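Local coordinates for PUA domain-containing protein (Aeropyrum pernix, PDB 2CX0) that probably binds RNA through its PUA domain, with a possible part in translation initiation that remains to be established, at residues I76-Q81 and G126-A131; Q81-K84 and D89-K92; V95-G100 and A109-P114. All blocks are in the same frame, centred on the assembly; numbering follows the deposited sequence.

In the fold
The three contacts run from the seam between the two halves of the chain out into the PUA domain. Contacts 1 and 2 share Gln81 and helix 80-86, and their centres lie about 7 Å apart: contact 1 ties the end strand 76-78 of the antiparallel sheet to strand 128-133 of the mixed sheet, and contact 2 folds the linker 89-92 back on that helix. Contact 3 is farther out, its centre about 15 Å from that of contact 1 and about 18 Å from that of contact 2. In sequence, contact 2 closes before contact 3 opens, and both fall between the outer ends of contact 1. Strands 93-97 and 128-133, neighbours in the mixed sheet, link contacts 1 and 3.

Contact 1 (I76-Q81 and G126-A131); sequences IYPTLQ and GDVVAA
Tyr77 and Pro78, at the last strand of the N-terminal antiparallel sheet, meet Val128 on a strand of the PUA domain, so this buried contact belongs to the interface between the two domains. It is wholly apolar across the gap; the strands share no hydrogen bond, and CA of Tyr77 and CA of Val128 stay 7.6 Å apart. Both methyls of Val128 come obliquely against the CD1-CE1 bond of Tyr77, and Val128 CG1 is 3.8 Å from Tyr77 CD1. Having CG1 of Val128 anti to the backbone N (chi1 -180°) and CG2 anti to the carbonyl carbon presents the whole fork to its partner, a good use of a beta-branched residue. The rigid ring of Pro78 makes a looser contact, its CD 4.4 Å from Val128 CG1.

The polar interactions lie around this apolar patch. Tyr77 OH is hydrogen-bonded to Asp73 and Arg75, and Arg75 also reaches the carbonyl of Gly126, giving a polar link between the domains. Thr79 is the N-cap of helix 80-86, its OG1 accepting from the backbone N of Cys82. The second methyl of the valine completes the fit, Val128 CG2 lying 3.8 Å from Tyr77 CE1.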
# COMPACT_ATOMS: atom_id res chain seq x y z
N ILE A 76 2.43 -8.67 4.29
CA ILE A 76 1.12 -8.07 4.05
C ILE A 76 1.29 -6.54 3.96
O ILE A 76 1.92 -5.91 4.84
CB ILE A 76 0.13 -8.46 5.18
CG1 ILE A 76 -0.17 -9.98 5.08
CG2 ILE A 76 -1.25 -7.69 5.00
CD1 ILE A 76 -0.38 -10.58 6.45
N TYR A 77 0.72 -5.97 2.89
CA TYR A 77 0.78 -4.54 2.59
C TYR A 77 -0.62 -3.91 2.51
O TYR A 77 -1.63 -4.57 2.28
CB TYR A 77 1.41 -4.30 1.20
CG TYR A 77 2.86 -4.64 1.08
CD1 TYR A 77 3.82 -3.63 1.06
CD2 TYR A 77 3.26 -5.98 1.00
CE1 TYR A 77 5.19 -3.95 0.97
CE2 TYR A 77 4.65 -6.33 0.92
CZ TYR A 77 5.58 -5.30 0.90
OH TYR A 77 6.91 -5.59 0.87
N PRO A 78 -0.69 -2.61 2.74
CA PRO A 78 -1.99 -1.92 2.66
C PRO A 78 -2.19 -1.46 1.19
O PRO A 78 -1.22 -1.12 0.46
CB PRO A 78 -1.81 -0.66 3.52
CG PRO A 78 -0.20 -0.39 3.37
CD PRO A 78 0.41 -1.79 3.27
N THR A 79 -3.47 -1.39 0.80
CA THR A 79 -3.81 -0.81 -0.46
C THR A 79 -3.83 0.70 -0.22
O THR A 79 -3.82 1.20 0.95
CB THR A 79 -5.25 -1.14 -0.85
OG1 THR A 79 -6.13 -0.79 0.27
CG2 THR A 79 -5.33 -2.68 -1.23
N LEU A 80 -3.92 1.45 -1.31
CA LEU A 80 -4.04 2.92 -1.13
C LEU A 80 -5.40 3.22 -0.49
O LEU A 80 -5.55 4.23 0.21
CB LEU A 80 -3.92 3.66 -2.48
CG LEU A 80 -2.50 3.53 -3.05
CD1 LEU A 80 -2.47 4.45 -4.27
CD2 LEU A 80 -1.39 4.01 -2.06
N GLN A 81 -6.43 2.40 -0.78
CA GLN A 81 -7.77 2.58 -0.16
C GLN A 81 -7.65 2.46 1.38
O GLN A 81 -8.32 3.19 2.12
CB GLN A 81 -8.79 1.54 -0.69
CG GLN A 81 -9.22 1.78 -2.18
CD GLN A 81 -8.19 1.34 -3.22
OE1 GLN A 81 -7.16 0.72 -2.88
NE2 GLN A 81 -8.47 1.64 -4.51
N GLY A 126 14.16 -1.87 3.60
CA GLY A 126 13.34 -3.08 3.71
C GLY A 126 11.98 -2.86 4.35
O GLY A 126 11.08 -3.72 4.21
N ASP A 127 11.82 -1.73 5.05
CA ASP A 127 10.54 -1.41 5.71
C ASP A 127 9.52 -0.97 4.70
O ASP A 127 9.91 -0.44 3.62
CB ASP A 127 10.70 -0.27 6.69
CG ASP A 127 11.16 -0.75 8.09
OD1 ASP A 127 10.92 -1.94 8.38
OD2 ASP A 127 11.73 0.06 8.86
N VAL A 128 8.25 -1.18 5.05
CA VAL A 128 7.13 -0.76 4.22
C VAL A 128 6.89 0.74 4.46
O VAL A 128 6.75 1.19 5.60
CB VAL A 128 5.84 -1.50 4.61
CG1 VAL A 128 4.69 -1.02 3.71
CG2 VAL A 128 6.06 -3.03 4.53
N VAL A 129 6.85 1.51 3.37
CA VAL A 129 6.55 2.93 3.48
C VAL A 129 5.60 3.34 2.37
O VAL A 129 5.42 2.59 1.39
CB VAL A 129 7.82 3.80 3.37
CG1 VAL A 129 8.82 3.43 4.49
CG2 VAL A 129 8.51 3.63 1.90
N ALA A 130 5.01 4.53 2.50
CA ALA A 130 4.13 5.06 1.47
C ALA A 130 4.73 6.34 0.92
O ALA A 130 5.35 7.08 1.69
CB ALA A 130 2.70 5.39 2.04
N ALA A 131 4.53 6.59 -0.38
CA ALA A 131 5.00 7.83 -0.98
C ALA A 131 3.77 8.73 -1.18
O ALA A 131 2.79 8.30 -1.80
CB ALA A 131 5.67 7.58 -2.33

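Contact 2 (Q81-K84 and D89-K92); sequences QCLK and DWLK
The helical turn bearing Cys82 and Leu83 faces the irregular linker bearing Trp90 and Leu91 across a wide backbone gap, the nearest CA atoms, those of Leu83 and Asp89, being 9.1 Å apart. Side chains alone bridge it, with no hydrogen bond between the two segments.

The indole of Trp90 is the main element on the linker side. Its CG stands between the backbone N and the carbonyl carbon (chi1 64°), which brings the six-membered ring round toward the helix. Atom CZ2 then serves two partners: Leu83 CD2 lies 3.8 Å from Trp90 CZ2, and Cys82 SG approaches that same carbon just as closely. The leucine and the indole cross at about a right angle, and Leu83 CD2 is also 3.9 Å from Trp90 NE1. Cys82 makes a sulfur-aromatic contact, its SG 5.0 Å from the centroid of the six-membered ring of Trp90 and 59° off the ring normal, an oblique approach. A small, polarisable thiol suits this approach.

Leu91 works from within the linker. Its CD2 rests 3.6 Å above one face of the Trp90 indole, toward the rim, while its CD1 comes 4.1 Å from Leu83 CD2, so leucine, leucine and tryptophan close on one another. Replacing the indole of Trp90 by an alanine side chain is likely to leave Leu83 CD2 and Cys82 SG without their shared aromatic partner and take away the surface under Leu91 CD2.

Trp90 NE1 makes a weak hydrogen bond to the carbonyl of Gly87, and its ring meets that of Tyr34. Beyond the contact, Leu83 and Trp90 both pack on Pro78 of strand 76-78, while Leu83 and Leu91 reach Ala130 of strand 128-133; this cluster of side chains therefore lies where helix 80-86 and the linker approach both sheets.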
# COMPACT_ATOMS: atom_id res chain seq x y z
N GLN A 81 -6.43 2.40 -0.78
CA GLN A 81 -7.77 2.58 -0.16
C GLN A 81 -7.65 2.46 1.38
O GLN A 81 -8.32 3.19 2.12
CB GLN A 81 -8.79 1.54 -0.69
CG GLN A 81 -9.22 1.78 -2.18
CD GLN A 81 -8.19 1.34 -3.22
OE1 GLN A 81 -7.16 0.72 -2.88
NE2 GLN A 81 -8.47 1.64 -4.51
N CYS A 82 -6.80 1.53 1.85
CA CYS A 82 -6.57 1.36 3.27
C CYS A 82 -5.95 2.66 3.84
O CYS A 82 -6.31 3.17 4.95
CB CYS A 82 -5.60 0.19 3.50
SG CYS A 82 -5.12 -0.03 5.24
N LEU A 83 -5.05 3.25 3.09
CA LEU A 83 -4.43 4.49 3.61
C LEU A 83 -5.46 5.64 3.69
O LEU A 83 -5.38 6.53 4.55
CB LEU A 83 -3.24 4.91 2.77
CG LEU A 83 -2.14 3.83 2.70
CD1 LEU A 83 -0.93 4.47 1.96
CD2 LEU A 83 -1.72 3.24 4.09
N LYS A 84 -6.42 5.62 2.79
CA LYS A 84 -7.46 6.63 2.79
C LYS A 84 -8.43 6.49 4.01
O LYS A 84 -8.72 7.44 4.75
CB LYS A 84 -8.23 6.56 1.47
CG LYS A 84 -9.30 7.65 1.35
CD LYS A 84 -9.81 7.76 -0.10
CE LYS A 84 -10.95 8.80 -0.23
NZ LYS A 84 -11.50 8.84 -1.65
N ASP A 89 -0.41 7.38 9.53
CA ASP A 89 0.39 7.49 10.75
C ASP A 89 0.77 6.13 11.36
O ASP A 89 1.72 6.05 12.11
CB ASP A 89 -0.31 8.39 11.79
CG ASP A 89 0.61 8.76 12.92
OD1 ASP A 89 1.55 9.54 12.66
OD2 ASP A 89 0.43 8.24 14.07
N TRP A 90 0.06 5.08 11.01
CA TRP A 90 0.37 3.75 11.50
C TRP A 90 1.56 3.08 10.76
O TRP A 90 2.06 2.01 11.17
CB TRP A 90 -0.88 2.88 11.40
CG TRP A 90 -1.36 2.64 10.00
CD1 TRP A 90 -2.04 3.53 9.19
CD2 TRP A 90 -1.19 1.44 9.23
NE1 TRP A 90 -2.30 2.95 7.97
CE2 TRP A 90 -1.79 1.67 7.96
CE3 TRP A 90 -0.60 0.20 9.49
CZ2 TRP A 90 -1.81 0.68 6.95
CZ3 TRP A 90 -0.61 -0.79 8.48
CH2 TRP A 90 -1.21 -0.53 7.23
N LEU A 91 2.01 3.68 9.65
CA LEU A 91 3.17 3.15 8.91
C LEU A 91 4.43 3.62 9.61
O LEU A 91 4.41 4.65 10.29
CB LEU A 91 3.20 3.72 7.48
CG LEU A 91 1.91 3.42 6.70
CD1 LEU A 91 2.05 4.20 5.30
CD2 LEU A 91 1.67 1.93 6.48
N LYS A 92 5.53 2.88 9.45
CA LYS A 92 6.80 3.30 10.08
C LYS A 92 7.28 4.64 9.47
O LYS A 92 7.94 5.45 10.12
CB LYS A 92 7.83 2.23 9.85
CG LYS A 92 7.54 1.01 10.72
CD LYS A 92 8.71 0.04 10.67
CE LYS A 92 8.47 -1.18 11.55
NZ LYS A 92 8.91 -1.01 12.97

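Contact 3 (V95-G100 and A109-P114); sequences VLVDKG and AHLMIP. With SO4 (sulfate ion), chain B.
Leu111 points its forked tip at Val95 and Val97, alternate residues on the same side of strand 93-97 in the PUA fold, a six-stranded mixed pseudobarrel. The two short runs of backbone are 61° apart in direction, and side chains alone make the apolar contact. The leucine crosses both valines obliquely. Leu111 CD2 meets both, 3.7 Å from Val95 CG1 and equally close to Val97 CG1, while its CD1 touches Val97 CG1 as well. With CG of Leu111 anti to the backbone N (chi1 172°), the fork is carried toward the strand, and chi2 sets both methyls against the valines. Beta-branched valines suit the strand, and the longer leucine spans the gap between segments; Ala101 and Leu105 of helix 99-107 and Val116 also pack on it.

Asp98 marks the change from strand to helix. With CG between its backbone N and carbonyl carbon (chi1 62°), OD1 caps the helix at the N of Ala101. The other oxygen faces the carbonyl of Pro114, and a water donates to both acceptors, 2.7 Å to Asp98 OD2 and 3.1 Å to Pro114 O. A sulfate ion, probably from the crystallisation liquor, sits at this helix start, where the helix dipole would probably favour an anion: Lys99 N donates to sulfate O3 at 2.6 Å, with an N-H...O angle of 157°.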
# COMPACT_ATOMS: atom_id res chain seq x y z
N VAL A 95 7.33 9.09 2.64
CA VAL A 95 8.28 9.91 1.89
C VAL A 95 7.43 10.84 1.08
O VAL A 95 6.49 10.39 0.39
CB VAL A 95 9.13 9.02 0.94
CG1 VAL A 95 10.03 9.87 0.07
CG2 VAL A 95 9.99 8.03 1.80
N LEU A 96 7.72 12.14 1.16
CA LEU A 96 6.97 13.13 0.43
C LEU A 96 7.69 13.37 -0.86
O LEU A 96 8.94 13.38 -0.89
CB LEU A 96 6.90 14.42 1.25
CG LEU A 96 6.38 14.22 2.67
CD1 LEU A 96 6.37 15.57 3.42
CD2 LEU A 96 4.97 13.60 2.61
N VAL A 97 6.93 13.56 -1.94
CA VAL A 97 7.53 13.69 -3.28
C VAL A 97 7.00 14.90 -4.02
O VAL A 97 5.89 15.40 -3.73
CB VAL A 97 7.28 12.40 -4.15
CG1 VAL A 97 7.65 11.13 -3.37
CG2 VAL A 97 5.72 12.30 -4.62
N ASP A 98 7.79 15.36 -5.00
CA ASP A 98 7.40 16.49 -5.81
C ASP A 98 6.33 16.11 -6.85
O ASP A 98 5.99 14.94 -7.00
CB ASP A 98 8.62 17.19 -6.44
CG ASP A 98 9.43 16.33 -7.40
OD1 ASP A 98 8.92 15.41 -8.03
OD2 ASP A 98 10.63 16.62 -7.56
N LYS A 99 5.77 17.10 -7.54
CA LYS A 99 4.70 16.82 -8.49
C LYS A 99 5.11 15.88 -9.62
O LYS A 99 4.40 14.96 -9.95
CB LYS A 99 4.14 18.14 -9.11
CG LYS A 99 3.07 17.88 -10.16
CD LYS A 99 2.61 19.22 -10.82
CE LYS A 99 1.66 20.00 -9.93
NZ LYS A 99 1.09 21.19 -10.68
N GLY A 100 6.27 16.11 -10.23
CA GLY A 100 6.71 15.21 -11.31
C GLY A 100 6.85 13.75 -10.81
O GLY A 100 6.53 12.80 -11.54
N ALA A 109 6.10 4.13 -12.05
CA ALA A 109 7.58 4.16 -11.84
C ALA A 109 7.98 3.91 -10.35
O ALA A 109 7.18 4.08 -9.43
CB ALA A 109 8.11 5.57 -12.28
N HIS A 110 9.22 3.48 -10.12
CA HIS A 110 9.74 3.35 -8.77
C HIS A 110 10.08 4.80 -8.37
O HIS A 110 10.09 5.70 -9.23
CB HIS A 110 11.05 2.55 -8.77
CG HIS A 110 10.85 1.10 -9.04
ND1 HIS A 110 11.33 0.45 -10.17
CD2 HIS A 110 10.17 0.17 -8.34
CE1 HIS A 110 10.95 -0.82 -10.14
NE2 HIS A 110 10.24 -1.02 -9.04
N LEU A 111 10.31 5.02 -7.09
CA LEU A 111 10.63 6.38 -6.62
C LEU A 111 12.15 6.59 -6.51
O LEU A 111 12.83 5.91 -5.77
CB LEU A 111 9.94 6.68 -5.26
CG LEU A 111 10.35 8.00 -4.57
CD1 LEU A 111 9.96 9.22 -5.51
CD2 LEU A 111 9.63 8.07 -3.15
N MSE A 112 12.68 7.51 -7.32
CA MSE A 112 14.10 7.83 -7.22
C MSE A 112 14.30 9.02 -6.25
O MSE A 112 13.45 9.90 -6.09
CB MSE A 112 14.62 8.17 -8.61
CG MSE A 112 14.13 7.22 -9.70
SE MSE A 112 14.73 5.41 -9.42
CE MSE A 112 16.46 5.74 -9.85
N ILE A 113 15.45 9.03 -5.60
CA ILE A 113 15.81 10.04 -4.64
C ILE A 113 15.61 11.51 -5.08
O ILE A 113 15.18 12.35 -4.28
CB ILE A 113 17.28 9.82 -4.22
CG1 ILE A 113 17.38 8.48 -3.45
CG2 ILE A 113 17.76 11.02 -3.31
CD1 ILE A 113 18.86 7.96 -3.35
N PRO A 114 15.90 11.83 -6.35
CA PRO A 114 15.71 13.22 -6.76
C PRO A 114 14.27 13.71 -6.69
O PRO A 114 14.07 14.92 -6.66
CB PRO A 114 16.24 13.25 -8.19
CG PRO A 114 17.31 12.18 -8.18
CD PRO A 114 16.58 11.04 -7.40
S SO4 B . 6.86 20.67 -7.42
O1 SO4 B . 7.97 20.24 -8.29
O2 SO4 B . 5.94 21.49 -8.23
O3 SO4 B . 6.11 19.58 -6.75
O4 SO4 B . 7.42 21.54 -6.40
O HOH W 1 12.64 17.61 -6.11